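Local coordinates for zinc uptake regulation protein (Escherichia coli, PDB 4MTD) that represses zinc uptake genes such as znuACB by binding their operator DNA with zinc as cofactor, at the interface of chains A and B. Numbering follows the deposited sequence. Chains: chain A/B, Zinc uptake regulation protein.

Contacts 1 and 2 are two patches of one two-fold symmetric interface, their C-alpha centres about 18 Å apart. Strand 131-140 runs through both: in contact 1 the strands of the two chains pair edge to edge, while in contact 2 strand 99-103 of chain B, chiefly through B:Phe101, meets helix 115-127 and the following loop of chain A, with the end of strand 131-140 beside it. Phe101, Ala139 and His140 occur in both patches, contributed by chain A in contact 1 and by chain B in contact 2. Backbone pairing and side-chain packing together join the chains, consistent with the dimerisation domain of a Fur-family repressor.

Contact 1: the interface of chains A and B. Residues chain A 101, 138-140; chain B 132, 134-136.
B:Val136 N donates to A:Glu138 O at 2.7 Å, the shortest polar bond of this patch, where the 131-140 strands of the two chains run antiparallel and join their sheets. The return bond, from A:Glu138 N to B:Val136 O, measures 3.0 Å and is nearly straight, 171° at the hydrogen. Two residues further along chain A the pattern repeats. A:His140 N gives its hydrogen to B:His134 O at 2.8 Å, and B:His134 N reaches A:His140 O at 3.1 Å. This last donor stands 35° out of the acceptor's carbonyl plane, so it is not aimed at a lone pair. Between these doubly bonded pairs, A:Ala139 faces B:Asn135 as the middle bridge. These four bonds are made by backbone atoms, so the strand pairing itself does not draw on side-chain groups; the packing of side chains on the two faces may help select the register.

The side chains then sort onto two faces. On one, the CD1 methyl of B:Leu132 rests against two neighbouring chain A groups at once, A:Ala139 CB and CE1 at the rim of the A:Phe101 ring, each 3.7 Å away. The leucine branch point CG lies opposite its own backbone N (chi1 -164°), which carries CD1 towards chain A. B:Asn135 lies on this same face and sets its amide oxygen OD1 3.6 Å from A:Ala139 CB, a contact with a methyl and no hydrogen bond. The small alanine is therefore met by a leucine methyl and an amide oxygen together.

The opposite face carries A:His140, A:Glu138, B:His134 and B:Val136. Here the valine's two methyls diverge: CG1 is opposite the backbone N, whereas CG2 turns towards chain A and meets the imidazole carbon CD2 of A:His140 at 4.1 Å.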
loop_
_atom_site.group_PDB
_atom_site.type_symbol
_atom_site.label_atom_id
_atom_site.label_comp_id
_atom_site.label_asym_id
_atom_site.label_seq_id
_atom_site.Cartn_x
_atom_site.Cartn_y
_atom_site.Cartn_z
ATOM N N PHE A 101 18.967 21.889 -8.865
ATOM C CA PHE A 101 20.174 21.333 -9.473
ATOM C C PHE A 101 20.691 20.194 -8.617
ATOM O O PHE A 101 21.226 20.419 -7.527
ATOM C CB PHE A 101 21.251 22.412 -9.614
ATOM C CG PHE A 101 20.890 23.486 -10.587
ATOM C CD1 PHE A 101 21.382 23.460 -11.883
ATOM C CD2 PHE A 101 20.034 24.506 -10.219
ATOM C CE1 PHE A 101 21.033 24.442 -12.791
ATOM C CE2 PHE A 101 19.679 25.492 -11.122
ATOM C CZ PHE A 101 20.180 25.460 -12.408
ATOM N N GLU A 138 14.105 20.478 -12.878
ATOM C CA GLU A 138 15.147 19.709 -12.206
ATOM C C GLU A 138 16.297 19.415 -13.158
ATOM O O GLU A 138 16.087 18.921 -14.259
ATOM C CB GLU A 138 14.565 18.407 -11.660
ATOM C CG GLU A 138 13.396 18.637 -10.708
ATOM C CD GLU A 138 12.801 17.361 -10.155
ATOM O OE1 GLU A 138 13.101 16.262 -10.684
ATOM O OE2 GLU A 138 12.016 17.472 -9.189
ATOM N N ALA A 139 17.510 19.720 -12.715
ATOM C CA ALA A 139 18.706 19.566 -13.527
ATOM C C ALA A 139 19.616 18.515 -12.914
ATOM O O ALA A 139 19.931 18.570 -11.726
ATOM C CB ALA A 139 19.443 20.895 -13.625
ATOM N N HIS A 140 20.038 17.564 -13.736
ATOM C CA HIS A 140 20.988 16.549 -13.321
ATOM C C HIS A 140 22.361 16.883 -13.877
ATOM O O HIS A 140 22.483 17.500 -14.933
ATOM C CB HIS A 140 20.525 15.178 -13.794
ATOM C CG HIS A 140 19.324 14.684 -13.060
ATOM N ND1 HIS A 140 19.413 13.873 -11.950
ATOM C CD2 HIS A 140 18.007 14.919 -13.250
ATOM C CE1 HIS A 140 18.201 13.614 -11.499
ATOM N NE2 HIS A 140 17.330 14.237 -12.270
ATOM N N LEU B 132 26.108 21.074 -15.594
ATOM C CA LEU B 132 24.792 20.586 -16.005
ATOM C C LEU B 132 24.918 19.548 -17.115
ATOM O O LEU B 132 25.736 19.692 -18.015
ATOM C CB LEU B 132 23.913 21.753 -16.452
ATOM C CG LEU B 132 22.411 21.478 -16.563
ATOM C CD1 LEU B 132 21.605 22.639 -15.993
ATOM C CD2 LEU B 132 22.000 21.192 -18.002
ATOM N N HIS B 134 21.745 17.169 -17.908
ATOM C CA HIS B 134 20.418 16.975 -18.454
ATOM C C HIS B 134 19.390 17.779 -17.664
ATOM O O HIS B 134 19.509 17.927 -16.445
ATOM C CB HIS B 134 20.073 15.486 -18.428
ATOM C CG HIS B 134 18.698 15.179 -18.924
ATOM N ND1 HIS B 134 18.242 15.593 -20.157
ATOM C CD2 HIS B 134 17.675 14.500 -18.353
ATOM C CE1 HIS B 134 16.998 15.183 -20.325
ATOM N NE2 HIS B 134 16.630 14.517 -19.246
ATOM N N ASN B 135 18.390 18.298 -18.373
ATOM C CA ASN B 135 17.294 19.051 -17.772
ATOM C C ASN B 135 15.996 18.274 -17.830
ATOM O O ASN B 135 15.709 17.595 -18.820
ATOM C CB ASN B 135 17.081 20.381 -18.495
ATOM C CG ASN B 135 18.153 21.399 -18.178
ATOM O OD1 ASN B 135 18.411 21.698 -17.014
ATOM N ND2 ASN B 135 18.771 21.957 -19.214
ATOM N N VAL B 136 15.214 18.388 -16.762
ATOM C CA VAL B 136 13.870 17.846 -16.716
ATOM C C VAL B 136 12.926 19.030 -16.542
ATOM O O VAL B 136 12.949 19.703 -15.515
ATOM C CB VAL B 136 13.709 16.843 -15.555
ATOM C CG1 VAL B 136 12.306 16.255 -15.538
ATOM C CG2 VAL B 136 14.752 15.739 -15.666
#

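Contact 2: the interface of chains A and B. Residues chain A 121, 125, 130; chain B 101-102, 139-141.
The terminal methyl CE of A:Met121 sits at the apolar centre, 3.4 Å from the ring atom CZ of B:Phe101 and above that ring's plane near its outer end. This is an apolar patch of the dimer interface in which the helix and loop of one subunit pack on the sheet of the other. The same methyl lies 3.4 Å from B:Ala139 CB, so it rests on side chains from both strands, 99-103 and 131-140, of chain B. Bends at chi2 (-71°) and chi3 fold the thioether back, which also brings SD within 3.8 Å of B:Phe101 CZ. A:Ala125, one turn further along helix 115-127, borders the ring more loosely, with CB 4.3 Å from B:Phe101 CE1.

A:Phe130, from the loop after that helix, provides a second wall. Its ring and that of B:Phe101 stand almost perpendicular, at 80°, with centroids 5.4 Å apart. The chain B ring supplies the edge and the chain A ring the face: B:Phe101 CD1 points onto A:Phe130 near its rim, the nearest approach being 3.8 Å to CD2. B:Phe101 is thus confined by the methionine methyl over one face near its CZ end and by the phenylalanine face along its CD1 side. The A:Phe130 ring is carried there because CG lies opposite the backbone N (chi1 -161°), which points the ring across to chain B. The surfaces hidden by the partner, 64 Å² for A:Phe130 and 46 Å² for B:Phe101, mark these rings as the main contributors.

With an alanine in place of A:Phe130, the CD1 edge of B:Phe101 would probably lose the face it packs against and the ring would be less restrained from turning.

Outward, A:Phe130 enters a backbone rim. The carbonyl carbon of B:Ile102 lies in the ring plane at its edge, and the leading atom CZ comes 3.5 Å from B:Ile102 O and 3.6 Å from B:Gly141 N.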
loop_
_atom_site.group_PDB
_atom_site.type_symbol
_atom_site.label_atom_id
_atom_site.label_comp_id
_atom_site.label_asym_id
_atom_site.label_seq_id
_atom_site.Cartn_x
_atom_site.Cartn_y
_atom_site.Cartn_z
ATOM N N MET A 121 7.907 29.422 -19.987
ATOM C CA MET A 121 6.821 28.447 -19.890
ATOM C C MET A 121 5.465 29.147 -19.830
ATOM O O MET A 121 4.470 28.613 -20.323
ATOM C CB MET A 121 6.984 27.563 -18.645
ATOM C CG MET A 121 8.267 26.740 -18.586
ATOM S SD MET A 121 8.344 25.379 -19.764
ATOM C CE MET A 121 7.116 24.268 -19.083
ATOM N N ALA A 125 2.916 28.329 -22.700
ATOM C CA ALA A 125 1.590 27.825 -22.355
ATOM C C ALA A 125 0.498 28.694 -22.975
ATOM O O ALA A 125 -0.540 28.185 -23.396
ATOM C CB ALA A 125 1.426 27.771 -20.844
ATOM N N PHE A 130 -2.762 26.233 -23.133
ATOM C CA PHE A 130 -2.399 25.582 -21.875
ATOM C C PHE A 130 -2.414 26.545 -20.693
ATOM O O PHE A 130 -1.760 27.589 -20.718
ATOM C CB PHE A 130 -1.017 24.926 -21.991
ATOM C CG PHE A 130 -0.753 23.884 -20.937
ATOM C CD1 PHE A 130 -1.169 22.572 -21.120
ATOM C CD2 PHE A 130 -0.090 24.214 -19.761
ATOM C CE1 PHE A 130 -0.928 21.609 -20.152
ATOM C CE2 PHE A 130 0.153 23.255 -18.790
ATOM C CZ PHE A 130 -0.267 21.952 -18.986
ATOM N N PHE B 101 4.303 19.378 -21.398
ATOM C CA PHE B 101 3.130 20.043 -20.849
ATOM C C PHE B 101 2.040 19.010 -20.592
ATOM O O PHE B 101 1.449 18.472 -21.519
ATOM C CB PHE B 101 2.661 21.141 -21.800
ATOM C CG PHE B 101 3.596 22.317 -21.861
ATOM C CD1 PHE B 101 3.328 23.474 -21.146
ATOM C CD2 PHE B 101 4.760 22.257 -22.618
ATOM C CE1 PHE B 101 4.191 24.554 -21.195
ATOM C CE2 PHE B 101 5.629 23.335 -22.668
ATOM C CZ PHE B 101 5.342 24.485 -21.953
ATOM N N ILE B 102 1.778 18.758 -19.318
ATOM C CA ILE B 102 0.997 17.612 -18.886
ATOM C C ILE B 102 -0.363 18.052 -18.345
ATOM O O ILE B 102 -0.431 18.840 -17.401
ATOM C CB ILE B 102 1.766 16.848 -17.782
ATOM C CG1 ILE B 102 3.126 16.366 -18.313
ATOM C CG2 ILE B 102 0.949 15.678 -17.243
ATOM C CD1 ILE B 102 4.188 16.238 -17.242
ATOM N N ALA B 139 5.596 20.581 -17.050
ATOM C CA ALA B 139 4.591 21.546 -16.634
ATOM C C ALA B 139 3.273 20.832 -16.379
ATOM O O ALA B 139 2.874 19.956 -17.154
ATOM C CB ALA B 139 4.421 22.626 -17.696
ATOM N N HIS B 140 2.601 21.206 -15.295
ATOM C CA HIS B 140 1.296 20.653 -14.975
ATOM C C HIS B 140 0.226 21.739 -14.992
ATOM O O HIS B 140 0.459 22.868 -14.553
ATOM C CB HIS B 140 1.333 19.965 -13.611
ATOM C CG HIS B 140 2.157 18.717 -13.595
ATOM N ND1 HIS B 140 1.616 17.465 -13.792
ATOM C CD2 HIS B 140 3.487 18.530 -13.419
ATOM C CE1 HIS B 140 2.577 16.560 -13.734
ATOM N NE2 HIS B 140 3.719 17.181 -13.508
ATOM N N GLY B 141 -0.949 21.382 -15.501
ATOM C CA GLY B 141 -2.086 22.287 -15.555
ATOM C C GLY B 141 -3.195 21.670 -16.378
ATOM O O GLY B 141 -3.412 20.460 -16.312
#